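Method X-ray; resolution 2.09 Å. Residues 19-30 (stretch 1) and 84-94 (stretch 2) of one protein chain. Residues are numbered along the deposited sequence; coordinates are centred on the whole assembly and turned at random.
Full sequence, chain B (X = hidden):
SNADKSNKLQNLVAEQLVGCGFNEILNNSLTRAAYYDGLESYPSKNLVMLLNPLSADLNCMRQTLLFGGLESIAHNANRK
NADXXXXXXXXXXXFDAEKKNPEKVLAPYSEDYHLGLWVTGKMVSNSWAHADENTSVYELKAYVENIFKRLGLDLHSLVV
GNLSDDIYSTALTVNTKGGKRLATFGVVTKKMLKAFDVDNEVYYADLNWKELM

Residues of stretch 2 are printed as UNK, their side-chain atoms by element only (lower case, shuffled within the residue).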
# COMPACT_ATOMS: atom_id res chain seq x y z
N GLY B 19 -10.69 -0.90 0.22
CA GLY B 19 -9.34 -0.31 0.22
C GLY B 19 -8.41 -1.00 1.22
O GLY B 19 -7.20 -1.06 1.00
N CYS B 20 -8.97 -1.51 2.31
CA CYS B 20 -8.19 -2.16 3.37
C CYS B 20 -8.08 -3.66 3.17
O CYS B 20 -7.65 -4.39 4.08
CB CYS B 20 -8.79 -1.84 4.75
SG CYS B 20 -8.58 -0.14 5.21
N GLY B 21 -8.46 -4.14 1.99
CA GLY B 21 -8.34 -5.57 1.68
C GLY B 21 -9.54 -6.42 2.08
O GLY B 21 -9.44 -7.65 2.07
N PHE B 22 -10.68 -5.80 2.41
CA PHE B 22 -11.91 -6.58 2.66
C PHE B 22 -12.57 -6.90 1.34
O PHE B 22 -12.44 -6.14 0.38
CB PHE B 22 -12.93 -5.80 3.50
CG PHE B 22 -12.64 -5.77 4.96
CD1 PHE B 22 -13.41 -6.50 5.84
CD2 PHE B 22 -11.59 -4.99 5.47
CE1 PHE B 22 -13.16 -6.47 7.22
CE2 PHE B 22 -11.33 -4.94 6.87
CZ PHE B 22 -12.12 -5.67 7.73
N ASN B 23 -13.32 -8.00 1.32
CA ASN B 23 -14.30 -8.31 0.27
C ASN B 23 -15.70 -8.30 0.86
O ASN B 23 -15.91 -8.87 1.92
CB ASN B 23 -14.05 -9.72 -0.28
CG ASN B 23 -12.69 -9.84 -0.95
OD1 ASN B 23 -12.44 -9.21 -1.97
ND2 ASN B 23 -11.81 -10.64 -0.37
N GLU B 24 -16.66 -7.71 0.15
CA GLU B 24 -18.04 -7.78 0.54
C GLU B 24 -18.65 -9.19 0.33
O GLU B 24 -18.39 -9.84 -0.69
CB GLU B 24 -18.86 -6.72 -0.22
CG GLU B 24 -20.25 -6.52 0.36
CD GLU B 24 -21.01 -5.28 -0.17
OE1 GLU B 24 -22.21 -5.14 0.15
OE2 GLU B 24 -20.41 -4.44 -0.88
N ILE B 25 -19.45 -9.65 1.28
CA ILE B 25 -20.16 -10.91 1.11
C ILE B 25 -21.66 -10.72 1.25
O ILE B 25 -22.12 -9.70 1.77
CB ILE B 25 -19.69 -12.04 2.10
CG1 ILE B 25 -19.93 -11.62 3.55
CG2 ILE B 25 -18.21 -12.43 1.77
CD1 ILE B 25 -19.65 -12.71 4.64
N LEU B 26 -22.42 -11.70 0.76
CA LEU B 26 -23.86 -11.58 0.81
C LEU B 26 -24.40 -12.93 1.19
O LEU B 26 -24.17 -13.89 0.48
CB LEU B 26 -24.36 -11.18 -0.57
CG LEU B 26 -25.59 -10.27 -0.70
CD1 LEU B 26 -26.84 -10.77 0.05
CD2 LEU B 26 -25.23 -8.81 -0.32
N ASN B 27 -25.08 -13.01 2.33
CA ASN B 27 -25.63 -14.28 2.80
C ASN B 27 -27.17 -14.25 2.85
O ASN B 27 -27.78 -13.20 3.02
CB ASN B 27 -25.03 -14.67 4.17
CG ASN B 27 -23.52 -15.03 4.08
OD1 ASN B 27 -22.67 -14.36 4.66
ND2 ASN B 27 -23.21 -16.06 3.37
N ASN B 28 -27.78 -15.42 2.70
CA ASN B 28 -29.22 -15.52 2.73
C ASN B 28 -29.76 -15.07 4.06
O ASN B 28 -29.18 -15.32 5.10
CB ASN B 28 -29.65 -16.97 2.55
CG ASN B 28 -29.54 -17.45 1.12
OD1 ASN B 28 -29.59 -16.68 0.15
ND2 ASN B 28 -29.42 -18.76 0.99
N SER B 29 -30.90 -14.44 4.04
CA SER B 29 -31.57 -14.08 5.28
C SER B 29 -32.34 -15.26 5.88
O SER B 29 -32.58 -15.27 7.09
CB SER B 29 -32.48 -12.90 5.03
OG SER B 29 -31.65 -11.80 4.68
N LEU B 30 -32.73 -16.23 5.05
CA LEU B 30 -33.38 -17.45 5.55
C LEU B 30 -32.28 -18.33 6.15
O LEU B 30 -31.26 -18.57 5.50
CB LEU B 30 -34.10 -18.17 4.42
CG LEU B 30 -34.81 -19.52 4.66
CD1 LEU B 30 -35.85 -19.45 5.79
CD2 LEU B 30 -35.46 -20.08 3.39
N UNK B 84 -8.70 -13.87 5.90
CA UNK B 84 -9.92 -13.48 5.23
C UNK B 84 -10.47 -12.26 5.94
O UNK B 84 -10.50 -12.24 7.16
c UNK B 84 -11.84 -16.79 4.79
c UNK B 84 -10.95 -14.59 5.32
c UNK B 84 -10.23 -15.73 3.16
c UNK B 84 -10.62 -15.91 4.65
N UNK B 85 -10.88 -11.27 5.16
CA UNK B 85 -11.55 -10.09 5.69
C UNK B 85 -12.81 -9.82 4.92
O UNK B 85 -12.77 -9.44 3.75
c UNK B 85 -8.72 -7.75 6.73
n UNK B 85 -6.48 -7.93 5.92
c UNK B 85 -10.64 -8.87 5.63
c UNK B 85 -7.79 -7.31 5.66
c UNK B 85 -9.35 -9.07 6.37
N UNK B 86 -13.94 -10.01 5.61
CA UNK B 86 -15.24 -9.92 4.99
C UNK B 86 -16.11 -8.85 5.66
O UNK B 86 -15.98 -8.57 6.85
c UNK B 86 -14.95 -14.76 4.14
c UNK B 86 -14.27 -13.26 2.39
c UNK B 86 -14.80 -12.18 3.12
c UNK B 86 -15.39 -12.38 4.36
c UNK B 86 -14.34 -14.55 2.90
c UNK B 86 -15.46 -13.67 4.86
c UNK B 86 -15.99 -11.25 5.14
N UNK B 87 -17.02 -8.27 4.88
CA UNK B 87 -18.05 -7.44 5.45
C UNK B 87 -19.38 -7.67 4.76
O UNK B 87 -19.41 -8.08 3.59
c UNK B 87 -17.65 -4.02 1.61
c UNK B 87 -16.51 -5.30 3.31
c UNK B 87 -17.66 -5.95 5.46
c UNK B 87 -18.78 -4.61 3.67
c UNK B 87 -16.51 -4.68 2.06
c UNK B 87 -18.79 -3.98 2.42
c UNK B 87 -17.66 -5.29 4.12
N UNK B 88 -20.47 -7.42 5.48
CA UNK B 88 -21.78 -7.59 4.91
C UNK B 88 -22.71 -6.56 5.48
O UNK B 88 -22.71 -6.34 6.67
c UNK B 88 -23.75 -9.22 4.72
c UNK B 88 -24.21 -10.66 4.86
c UNK B 88 -22.30 -9.01 5.18
o UNK B 88 -23.48 -11.43 5.55
o UNK B 88 -25.27 -11.01 4.28
N UNK B 89 -23.45 -5.89 4.59
CA UNK B 89 -24.61 -5.11 4.99
C UNK B 89 -25.86 -5.96 4.82
O UNK B 89 -26.06 -6.59 3.78
c UNK B 89 -24.77 -3.89 4.12
c UNK B 89 -22.58 -2.80 3.64
c UNK B 89 -21.89 -0.81 4.83
c UNK B 89 -23.76 -2.83 4.37
c UNK B 89 -24.00 -1.84 5.29
c UNK B 89 -21.63 -1.80 3.87
c UNK B 89 -23.08 -0.85 5.54
N UNK B 90 -26.72 -5.98 5.83
CA UNK B 90 -27.95 -6.75 5.71
C UNK B 90 -28.95 -6.50 6.81
O UNK B 90 -28.60 -6.02 7.89
N UNK B 91 -30.21 -6.80 6.51
CA UNK B 91 -31.25 -6.77 7.53
C UNK B 91 -31.21 -8.02 8.39
O UNK B 91 -30.93 -9.11 7.87
n UNK B 91 -32.74 -4.24 6.99
c UNK B 91 -32.90 -5.32 6.24
c UNK B 91 -32.63 -6.69 6.90
o UNK B 91 -33.25 -5.26 5.08
N UNK B 92 -31.51 -7.82 9.68
CA UNK B 92 -31.85 -8.89 10.60
C UNK B 92 -33.26 -8.65 11.10
O UNK B 92 -33.80 -7.58 10.93
c UNK B 92 -30.88 -8.92 11.79
s UNK B 92 -29.26 -9.42 11.26
N UNK B 93 -33.85 -9.68 11.71
CA UNK B 93 -35.25 -9.71 12.04
C UNK B 93 -35.44 -10.21 13.48
O UNK B 93 -34.68 -11.05 13.95
c UNK B 93 -36.65 -9.18 9.06
c UNK B 93 -34.52 -10.10 7.55
c UNK B 93 -36.46 -8.70 7.78
c UNK B 93 -35.99 -10.61 11.04
o UNK B 93 -35.24 -8.68 5.75
c UNK B 93 -35.80 -10.13 9.62
c UNK B 93 -34.72 -10.58 8.86
c UNK B 93 -35.41 -9.17 7.02
N UNK B 94 -36.48 -9.70 14.13
CA UNK B 94 -36.72 -9.88 15.55
C UNK B 94 -38.22 -10.05 15.79
O UNK B 94 -39.06 -9.40 15.16
n UNK B 94 -37.14 -8.53 19.88
c UNK B 94 -36.17 -8.67 16.32
n UNK B 94 -35.47 -9.19 18.70
c UNK B 94 -35.93 -9.07 19.93
c UNK B 94 -37.45 -8.28 18.56
c UNK B 94 -36.40 -8.70 17.80
O HOH W 1 -23.35 -6.88 1.77

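Position 84 has four side-chain carbons, forked at the second. None comes near stretch 1. It is L84.

Position 85 has four carbons in a row ending in nitrogen. Its CB lies over the face of the F22 ring, 3.7 Å from the ring centroid. The last carbon of the row is 3.3 Å from C20 O. An unbranched chain with a terminal nitrogen is lysine, K85.

Position 86 has one carbon and then a ring of six carbons. I25 CG2 sits over one ring face, 4.0 Å from the centroid. The residue is F86.

Position 87 has the same seven carbons. E24 CB lies over one face of its ring, 3.9 Å from the centroid. F22 CB approaches the ring edge. This is F87.

Position 88 has three carbons, the third carrying two oxygens. The chain is extended, and its end comes nearer to stretch 1 than its start. One oxygen lies 2.8 Å from N27 N and accepts a hydrogen bond from it. Two carbons before a carboxylate make glutamate, E88; the accepting atom is OE2.

Position 89 again has one carbon and a six-carbon ring. E24 OE1 lies near the ring plane, at its edge. It is F89.

Position 90 has no side-chain atoms. It is G90.

Position 91 has two carbons, the second carrying one oxygen and one nitrogen. The side chain stays clear of stretch 1. Two carbons ending in an amide give N91.

Position 92 has one carbon and one sulfur and points away from stretch 1. It is C92.

Position 93 has one carbon and a six-carbon ring bearing an oxygen. The ring lies near S29 CB. The residue is Y93; its CE2 is 4.3 Å from S29 CB.

Position 94 has one carbon and a five-membered ring of three carbons and two nitrogens, out of reach of stretch 1. It is H94.

The contact is built on a short parallel pairing, with N23 opposite F86 and E24 opposite F87. N23 N donates to K85 O at 2.9 Å. F87 N donates to N23 O at 3.2 Å, and I25 N donates to F87 O at 2.8 Å. Side chains pack around this ladder through carbon-to-ring contacts. A water extends the link: its oxygen lies 2.6 Å from E24 OE1 and 3.1 Å from I25 O, either of which it can donate to, and it accepts from F89 N at 3.0 Å. The two stretches bury 796 Å² in all.

Stretch 2, residues 84-94: LKFFEFGNCYH
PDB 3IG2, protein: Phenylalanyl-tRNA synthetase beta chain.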